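Local coordinates for folylpolyglutamate synthase/dihydrofolate synthase (PDB 1O5Z), which probably catalyses the ATP-dependent addition of L-glutamate to dihydropteroate and to tetrahydrofolate polyglutamates, acting as a monomeric, magnesium-dependent ligase, at residues I38-S43 with E126-S131; F252-E257 with V278-L283; R428-L431 with K435-E438. All coordinates share one frame; numbering follows the deposited sequence.

Contact 1: I38-S43 with E126-S131; sequences ISMLLS and EIFSPS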
loop_
_atom_site.group_PDB
_atom_site.type_symbol
_atom_site.label_atom_id
_atom_site.label_comp_id
_atom_site.label_asym_id
_atom_site.label_seq_id
_atom_site.Cartn_x
_atom_site.Cartn_y
_atom_site.Cartn_z
ATOM N N ILE A 38 21.000 -1.135 7.563
ATOM C CA ILE A 38 19.928 -2.085 7.878
ATOM C C ILE A 38 20.541 -3.468 8.162
ATOM O O ILE A 38 20.098 -4.184 9.041
ATOM C CB ILE A 38 18.844 -2.159 6.729
ATOM C CG1 ILE A 38 17.701 -3.134 7.103
ATOM C CG2 ILE A 38 19.472 -2.599 5.391
ATOM C CD1 ILE A 38 16.913 -2.764 8.345
ATOM N N SER A 39 21.548 -3.843 7.392
ATOM C CA SER A 39 22.252 -5.092 7.631
ATOM C C SER A 39 22.915 -5.131 9.030
ATOM O O SER A 39 22.825 -6.133 9.739
ATOM C CB SER A 39 23.287 -5.323 6.549
ATOM O OG SER A 39 22.667 -5.378 5.290
ATOM N N MET A 40 23.538 -4.032 9.431
ATOM C CA MET A 40 24.127 -3.931 10.755
ATOM C C MET A 40 23.082 -3.917 11.883
ATOM O O MET A 40 23.239 -4.565 12.890
ATOM C CB MET A 40 24.979 -2.658 10.802
ATOM C CG MET A 40 25.791 -2.449 12.050
ATOM S SD MET A 40 26.741 -0.897 12.036
ATOM C CE MET A 40 27.344 -0.941 10.330
ATOM N N LEU A 41 22.019 -3.156 11.746
ATOM C CA LEU A 41 20.945 -3.196 12.744
ATOM C C LEU A 41 20.421 -4.614 12.945
ATOM O O LEU A 41 20.414 -5.125 14.060
ATOM C CB LEU A 41 19.796 -2.274 12.332
ATOM C CG LEU A 41 18.526 -2.171 13.172
ATOM C CD1 LEU A 41 18.869 -1.911 14.627
ATOM C CD2 LEU A 41 17.616 -1.084 12.632
ATOM N N LEU A 42 20.038 -5.261 11.857
ATOM C CA LEU A 42 19.548 -6.613 11.926
ATOM C C LEU A 42 20.561 -7.612 12.518
ATOM O O LEU A 42 20.196 -8.495 13.299
ATOM C CB LEU A 42 19.076 -7.060 10.534
ATOM C CG LEU A 42 17.770 -6.417 10.047
ATOM C CD1 LEU A 42 17.493 -6.758 8.591
ATOM C CD2 LEU A 42 16.643 -6.920 10.880
ATOM N N SER A 43 21.828 -7.468 12.149
ATOM C CA SER A 43 22.868 -8.297 12.693
ATOM C C SER A 43 22.936 -8.191 14.207
ATOM O O SER A 43 23.099 -9.172 14.873
ATOM C CB SER A 43 24.210 -7.859 12.159
ATOM O OG SER A 43 25.223 -8.702 12.648
ATOM N N GLU A 126 26.382 9.316 12.855
ATOM C CA GLU A 126 25.484 9.498 11.733
ATOM C C GLU A 126 25.635 8.383 10.666
ATOM O O GLU A 126 24.642 7.935 10.080
ATOM C CB GLU A 126 25.664 10.891 11.116
ATOM C CG GLU A 126 24.689 11.184 9.976
ATOM C CD GLU A 126 25.017 12.463 9.186
ATOM O OE1 GLU A 126 25.779 13.362 9.713
ATOM O OE2 GLU A 126 24.478 12.559 8.021
ATOM N N ILE A 127 26.863 7.940 10.413
ATOM C CA ILE A 127 27.077 6.918 9.373
ATOM C C ILE A 127 26.434 5.591 9.701
ATOM O O ILE A 127 26.137 4.830 8.780
ATOM C CB ILE A 127 28.592 6.710 8.985
ATOM C CG1 ILE A 127 29.457 6.387 10.212
ATOM C CG2 ILE A 127 29.115 7.923 8.193
ATOM C CD1 ILE A 127 30.881 6.221 9.897
ATOM N N PHE A 128 26.207 5.326 11.005
ATOM C CA PHE A 128 25.603 4.057 11.432
ATOM C C PHE A 128 24.150 4.192 11.823
ATOM O O PHE A 128 23.450 3.184 11.959
ATOM C CB PHE A 128 26.381 3.428 12.581
ATOM C CG PHE A 128 27.845 3.187 12.271
ATOM C CD1 PHE A 128 28.840 3.706 13.081
ATOM C CD2 PHE A 128 28.208 2.460 11.146
ATOM C CE1 PHE A 128 30.184 3.503 12.794
ATOM C CE2 PHE A 128 29.534 2.243 10.848
ATOM C CZ PHE A 128 30.532 2.767 11.668
ATOM N N SER A 129 23.677 5.414 11.977
ATOM C CA SER A 129 22.335 5.645 12.482
ATOM C C SER A 129 21.246 5.214 11.502
ATOM O O SER A 129 21.201 5.728 10.403
ATOM C CB SER A 129 22.192 7.124 12.795
ATOM O OG SER A 129 20.989 7.353 13.479
ATOM N N PRO A 130 20.356 4.281 11.857
ATOM C CA PRO A 130 19.362 3.833 10.885
ATOM C C PRO A 130 18.280 4.895 10.634
ATOM O O PRO A 130 17.967 5.678 11.510
ATOM C CB PRO A 130 18.822 2.554 11.522
ATOM C CG PRO A 130 18.948 2.755 12.928
ATOM C CD PRO A 130 20.164 3.578 13.142
ATOM N N SER A 131 17.747 4.930 9.423
ATOM C CA SER A 131 16.704 5.886 9.042
ATOM C C SER A 131 15.387 5.436 9.656
ATOM O O SER A 131 15.288 4.341 10.190
ATOM C CB SER A 131 16.566 5.941 7.512
ATOM O OG SER A 131 16.090 4.698 6.990
#

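Contact 2: F252-E257 with V278-L283; sequences FDYCGE and VALKTL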
loop_
_atom_site.group_PDB
_atom_site.type_symbol
_atom_site.label_atom_id
_atom_site.label_comp_id
_atom_site.label_asym_id
_atom_site.label_seq_id
_atom_site.Cartn_x
_atom_site.Cartn_y
_atom_site.Cartn_z
ATOM N N PHE A 252 -13.519 -12.729 -12.136
ATOM C CA PHE A 252 -12.510 -13.028 -13.156
ATOM C C PHE A 252 -12.044 -14.495 -13.158
ATOM O O PHE A 252 -12.215 -15.211 -12.173
ATOM C CB PHE A 252 -11.320 -12.077 -13.008
ATOM C CG PHE A 252 -10.544 -12.274 -11.756
ATOM C CD1 PHE A 252 -11.079 -11.898 -10.516
ATOM C CD2 PHE A 252 -9.268 -12.860 -11.801
ATOM C CE1 PHE A 252 -10.324 -12.088 -9.302
ATOM C CE2 PHE A 252 -8.507 -13.072 -10.622
ATOM C CZ PHE A 252 -9.043 -12.677 -9.368
ATOM N N ASP A 253 -11.491 -14.923 -14.303
ATOM C CA ASP A 253 -10.757 -16.192 -14.426
ATOM C C ASP A 253 -9.254 -15.926 -14.331
ATOM O O ASP A 253 -8.793 -14.851 -14.713
ATOM C CB ASP A 253 -11.044 -16.883 -15.764
ATOM C CG ASP A 253 -12.510 -17.070 -16.021
ATOM O OD1 ASP A 253 -13.288 -17.115 -15.039
ATOM O OD2 ASP A 253 -12.979 -17.162 -17.181
ATOM N N TYR A 254 -8.507 -16.898 -13.816
ATOM C CA TYR A 254 -7.043 -16.854 -13.775
ATOM C C TYR A 254 -6.474 -18.068 -14.516
ATOM O O TYR A 254 -7.015 -19.159 -14.370
ATOM C CB TYR A 254 -6.563 -16.865 -12.321
ATOM C CG TYR A 254 -5.061 -17.067 -12.177
ATOM C CD1 TYR A 254 -4.173 -15.992 -12.287
ATOM C CD2 TYR A 254 -4.530 -18.332 -11.938
ATOM C CE1 TYR A 254 -2.780 -16.179 -12.148
ATOM C CE2 TYR A 254 -3.166 -18.536 -11.807
ATOM C CZ TYR A 254 -2.292 -17.460 -11.917
ATOM O OH TYR A 254 -0.949 -17.680 -11.793
ATOM N N CYS A 255 -5.408 -17.877 -15.301
ATOM C CA CYS A 255 -4.645 -18.968 -15.933
ATOM C C CYS A 255 -3.176 -18.880 -15.575
ATOM O O CYS A 255 -2.496 -17.991 -16.045
ATOM C CB CYS A 255 -4.726 -18.884 -17.456
ATOM S SG CYS A 255 -6.383 -19.027 -18.142
ATOM N N GLY A 256 -2.674 -19.793 -14.763
ATOM C CA GLY A 256 -1.237 -19.857 -14.476
ATOM C C GLY A 256 -0.870 -21.318 -14.489
ATOM O O GLY A 256 -1.321 -22.005 -15.365
ATOM N N GLU A 257 -0.087 -21.810 -13.522
ATOM C CA GLU A 257 0.042 -23.258 -13.330
ATOM C C GLU A 257 -1.353 -23.811 -13.178
ATOM O O GLU A 257 -1.733 -24.727 -13.878
ATOM C CB GLU A 257 0.823 -23.595 -12.075
ATOM C CG GLU A 257 2.331 -23.491 -12.218
ATOM C CD GLU A 257 3.097 -24.297 -11.145
ATOM O OE1 GLU A 257 3.501 -25.456 -11.455
ATOM O OE2 GLU A 257 3.307 -23.786 -10.004
ATOM N N VAL A 278 -1.187 -11.367 -10.508
ATOM C CA VAL A 278 0.202 -11.280 -10.050
ATOM C C VAL A 278 0.390 -11.994 -8.718
ATOM O O VAL A 278 1.380 -12.689 -8.539
ATOM C CB VAL A 278 0.690 -9.804 -9.919
ATOM C CG1 VAL A 278 2.112 -9.758 -9.366
ATOM C CG2 VAL A 278 0.642 -9.125 -11.232
ATOM N N ALA A 279 -0.540 -11.783 -7.784
ATOM C CA ALA A 279 -0.509 -12.425 -6.464
ATOM C C ALA A 279 -0.552 -13.970 -6.564
ATOM O O ALA A 279 0.148 -14.681 -5.826
ATOM C CB ALA A 279 -1.657 -11.913 -5.626
ATOM N N LEU A 280 -1.409 -14.487 -7.453
ATOM C CA LEU A 280 -1.577 -15.915 -7.611
ATOM C C LEU A 280 -0.348 -16.502 -8.268
ATOM O O LEU A 280 0.141 -17.547 -7.833
ATOM C CB LEU A 280 -2.845 -16.249 -8.413
ATOM C CG LEU A 280 -4.203 -15.782 -7.814
ATOM C CD1 LEU A 280 -5.425 -16.361 -8.575
ATOM C CD2 LEU A 280 -4.300 -16.144 -6.386
ATOM N N LYS A 281 0.171 -15.843 -9.308
ATOM C CA LYS A 281 1.478 -16.268 -9.851
ATOM C C LYS A 281 2.568 -16.203 -8.787
ATOM O O LYS A 281 3.346 -17.114 -8.659
ATOM C CB LYS A 281 1.889 -15.474 -11.085
ATOM C CG LYS A 281 3.094 -16.052 -11.942
ATOM C CD LYS A 281 3.530 -17.544 -11.711
ATOM C CE LYS A 281 2.811 -18.518 -12.525
ATOM N NZ LYS A 281 3.010 -19.928 -12.004
ATOM N N THR A 282 2.613 -15.143 -7.999
ATOM C CA THR A 282 3.618 -15.054 -6.998
ATOM C C THR A 282 3.564 -16.306 -6.137
ATOM O O THR A 282 4.567 -16.954 -5.903
ATOM C CB THR A 282 3.381 -13.804 -6.203
ATOM O OG1 THR A 282 3.686 -12.646 -7.026
ATOM C CG2 THR A 282 4.343 -13.736 -4.973
ATOM N N LEU A 283 2.352 -16.686 -5.760
ATOM C CA LEU A 283 2.085 -17.834 -4.890
ATOM C C LEU A 283 2.382 -19.176 -5.578
ATOM O O LEU A 283 2.971 -20.084 -4.954
ATOM C CB LEU A 283 0.631 -17.782 -4.369
ATOM C CG LEU A 283 0.387 -16.749 -3.235
ATOM C CD1 LEU A 283 -1.069 -16.584 -2.846
ATOM C CD2 LEU A 283 1.173 -17.090 -2.027
HETATM O O HOH W 1 5.107 -21.509 -11.178
#

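Contact 3: R428-L431 with K435-E438; sequences REFL and KINE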
loop_
_atom_site.group_PDB
_atom_site.type_symbol
_atom_site.label_atom_id
_atom_site.label_comp_id
_atom_site.label_asym_id
_atom_site.label_seq_id
_atom_site.Cartn_x
_atom_site.Cartn_y
_atom_site.Cartn_z
ATOM N N ARG A 428 -11.488 8.019 6.885
ATOM C CA ARG A 428 -11.648 6.599 6.994
ATOM C C ARG A 428 -11.624 6.210 8.427
ATOM O O ARG A 428 -12.374 5.339 8.853
ATOM C CB ARG A 428 -10.519 5.892 6.277
ATOM C CG ARG A 428 -10.803 4.443 6.032
ATOM C CD ARG A 428 -9.619 3.638 5.618
ATOM N NE ARG A 428 -10.106 2.340 5.181
ATOM C CZ ARG A 428 -10.392 1.378 6.009
ATOM N NH1 ARG A 428 -10.145 1.534 7.285
ATOM N NH2 ARG A 428 -10.853 0.219 5.567
ATOM N N GLU A 429 -10.731 6.806 9.198
ATOM C CA GLU A 429 -10.654 6.377 10.572
ATOM C C GLU A 429 -11.976 6.692 11.286
ATOM O O GLU A 429 -12.480 5.902 12.067
ATOM C CB GLU A 429 -9.493 7.004 11.329
ATOM C CG GLU A 429 -9.249 6.247 12.636
ATOM C CD GLU A 429 -8.129 6.785 13.465
ATOM O OE1 GLU A 429 -7.432 7.639 12.954
ATOM O OE2 GLU A 429 -7.967 6.363 14.653
ATOM N N PHE A 430 -12.528 7.847 11.016
ATOM C CA PHE A 430 -13.699 8.236 11.724
ATOM C C PHE A 430 -14.884 7.434 11.308
ATOM O O PHE A 430 -15.707 7.059 12.123
ATOM C CB PHE A 430 -13.977 9.702 11.554
ATOM C CG PHE A 430 -14.922 10.220 12.580
ATOM C CD1 PHE A 430 -14.473 10.495 13.858
ATOM C CD2 PHE A 430 -16.270 10.398 12.277
ATOM C CE1 PHE A 430 -15.352 10.950 14.818
ATOM C CE2 PHE A 430 -17.150 10.856 13.240
ATOM C CZ PHE A 430 -16.700 11.125 14.502
ATOM N N LEU A 431 -14.952 7.156 10.024
ATOM C CA LEU A 431 -16.025 6.364 9.479
ATOM C C LEU A 431 -16.041 4.943 10.010
ATOM O O LEU A 431 -17.102 4.338 10.232
ATOM C CB LEU A 431 -15.875 6.327 7.951
ATOM C CG LEU A 431 -16.425 7.520 7.150
ATOM C CD1 LEU A 431 -16.144 7.327 5.679
ATOM C CD2 LEU A 431 -17.914 7.742 7.419
ATOM N N LYS A 435 -13.958 7.518 15.924
ATOM C CA LYS A 435 -12.989 8.362 16.573
ATOM C C LYS A 435 -11.710 8.531 15.773
ATOM O O LYS A 435 -11.538 7.981 14.711
ATOM C CB LYS A 435 -12.718 7.870 17.984
ATOM C CG LYS A 435 -11.987 6.587 18.013
ATOM C CD LYS A 435 -12.134 5.873 19.332
ATOM C CE LYS A 435 -11.821 4.377 19.150
ATOM N NZ LYS A 435 -12.017 3.587 20.425
ATOM N N ILE A 436 -10.883 9.431 16.282
ATOM C CA ILE A 436 -9.650 9.860 15.691
ATOM C C ILE A 436 -8.572 9.575 16.713
ATOM O O ILE A 436 -8.589 10.092 17.813
ATOM C CB ILE A 436 -9.682 11.369 15.393
ATOM C CG1 ILE A 436 -10.732 11.747 14.316
ATOM C CG2 ILE A 436 -8.269 11.877 15.046
ATOM C CD1 ILE A 436 -10.589 11.071 12.969
ATOM N N ASN A 437 -7.645 8.715 16.346
ATOM C CA ASN A 437 -6.595 8.350 17.254
ATOM C C ASN A 437 -5.614 9.529 17.457
ATOM O O ASN A 437 -5.573 10.499 16.688
ATOM C CB ASN A 437 -5.945 7.017 16.820
ATOM C CG ASN A 437 -4.826 7.173 15.789
ATOM O OD1 ASN A 437 -3.715 7.498 16.189
ATOM N ND2 ASN A 437 -5.053 6.784 14.512
ATOM N N GLU A 438 -4.863 9.449 18.534
ATOM C CA GLU A 438 -3.969 10.522 18.939
ATOM C C GLU A 438 -2.730 10.679 18.059
ATOM O O GLU A 438 -1.984 11.646 18.221
ATOM C CB GLU A 438 -3.489 10.256 20.362
ATOM C CG GLU A 438 -3.922 11.278 21.369
ATOM C CD GLU A 438 -3.620 10.817 22.771
ATOM O OE1 GLU A 438 -4.184 9.762 23.154
ATOM O OE2 GLU A 438 -2.806 11.480 23.470
#

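Contact 1: I38-S43 with E126-S131
M40, on the helical segment 38-43, stands opposite F128 of the irregular segment 126-131, with their CA atoms 8.2 Å apart and no hydrogen bond passing between the two backbones, so that side chains alone make the join. The M40 chain leaves the helix with CG anti to the backbone N (chi1 -174°) and bends only at its last torsion, which brings its methyl to the ring: M40 CE lies 3.6 Å from F128 CD2. The sulfur follows in a Met-aromatic contact, M40 SD 4.6 Å from the centroid of the F128 ring and 44° off its normal. I127 CG1 lies over the centre of one face of the same ring. In this Mur-ligase-like fold, helix 36-44, which precedes the first strand of the large mixed sheet, packs against the connection between helices 105-122 and 132-146. Deeper in, L41 CD2 meets the pyrrolidine ring of P130, 4.0 Å from its CB, the two side chains crossing at about a right angle. I118 and L122 also touch L41, while P130 rests on L119 and V135. S131 stands at the N-cap of helix 132-146, its side chain capping a backbone N there, and its own backbone N bonds to E134 OE1.

Contact 2: F252-E257 with V278-L283
Y254 carries most of the meeting between strand 250-255 and helix 271-286, its ring lying against L280. Here the outlying three-stranded antiparallel sheet packs on the helix, both within the Mur ligase middle domain. With chi1 at 170°, the Y254 ring swings away from the backbone N and out to the helix. L280 runs along one face of this ring in the opposite sense: its CB forms a CH-pi contact 3.9 Å from the ring centroid and 18° off the normal, while L280 CD1 sits 3.7 Å from Y254 CG, near the root of the ring. The phenol oxygen ends beside K281, where Y254 OH lies 3.7 Å from K281 CB, and its hydrogen bond goes to E284 OE1, farther along the helix. With an alanine in place of Y254, L280 would probably lose the flat surface it packs on and E284 one of its hydrogen-bond partners. Beyond G256, E257 meets the bent K281 chain at about a right angle, E257 CG 3.6 Å from K281 NZ. The charges are too far apart for a salt bridge, with E257 OE2 4.4 Å from K281 NZ. A water spans them instead, accepting from K281 NZ at 2.8 Å and donating weakly to E257 OE2 at 3.1 Å. The ammonium has its salt bridge with E284 OE1, and Y232 adds a cation-pi contact. E284 OE1 thus gathers the phenol of Y254, the ammonium of K281 and the backbone N of E257; the lysine's positive charge would be expected to favour an ionised carboxylate there, so an apolar ring face and, at its phenol end, a polar cluster centred on E284 join the strand and the residues just after it to helix 271-286.

Contact 3: R428-L431 with K435-E438
E429 and N437 form the polar centre of the contact, where the carboxylate receives both the side-chain amide and the backbone N-H of the asparagine. N437 N donates to E429 OE2 at 2.9 Å, reaching it from above the carboxylate plane, 44° out of it. N437 ND2 is shared between the two oxygens in weak bonds, 2.9 Å to E429 OE2 and 3.0 Å to E429 OE1, with the carboxylate and amide planes 40° apart. An extended chain (chi1 -165°) carries the glutamate's carboxylate across. Beside it, F430 CB packs at 3.9 Å on I436 CD1, and the backbone of K435 passes along the ring, K435 N 3.7 Å from F430 CD1. In the next shell, W440 NE1 bonds to E429 OE1, N437 OD1 takes the backbone N of E439, and N437 ND2 also donates to S90 O. T433 OG1, in the turn between the segments, bonds to both E429 O and K435 N. The arrangement is a chain reversal just after the last helix of the C-terminal glutamate-ligase domain: a buried glutamate of helix 421-433 accepts N-H groups from the tail that doubles back beside it, and E438 next touches helix 12-23.

From the N terminus, helix 36-44 comes first, and contact 1 closes a long loop of 82 residues back onto it, one that runs through early strands of the large mixed sheet and helix 105-122. Contact 2 opens only after that loop has ended and closes a much shorter one, 20 residues between segments 252-257 and 278-283, joining the small antiparallel sheet to helix 271-286. Contact 3 is the most local, a turn of three residues between the last helix and the C-terminal tail. All three lie in series, neither nesting nor crossing. Their centres are 34 to 37 Å apart, and contacts 2 and 3 occupy opposite sides of the chain's centre.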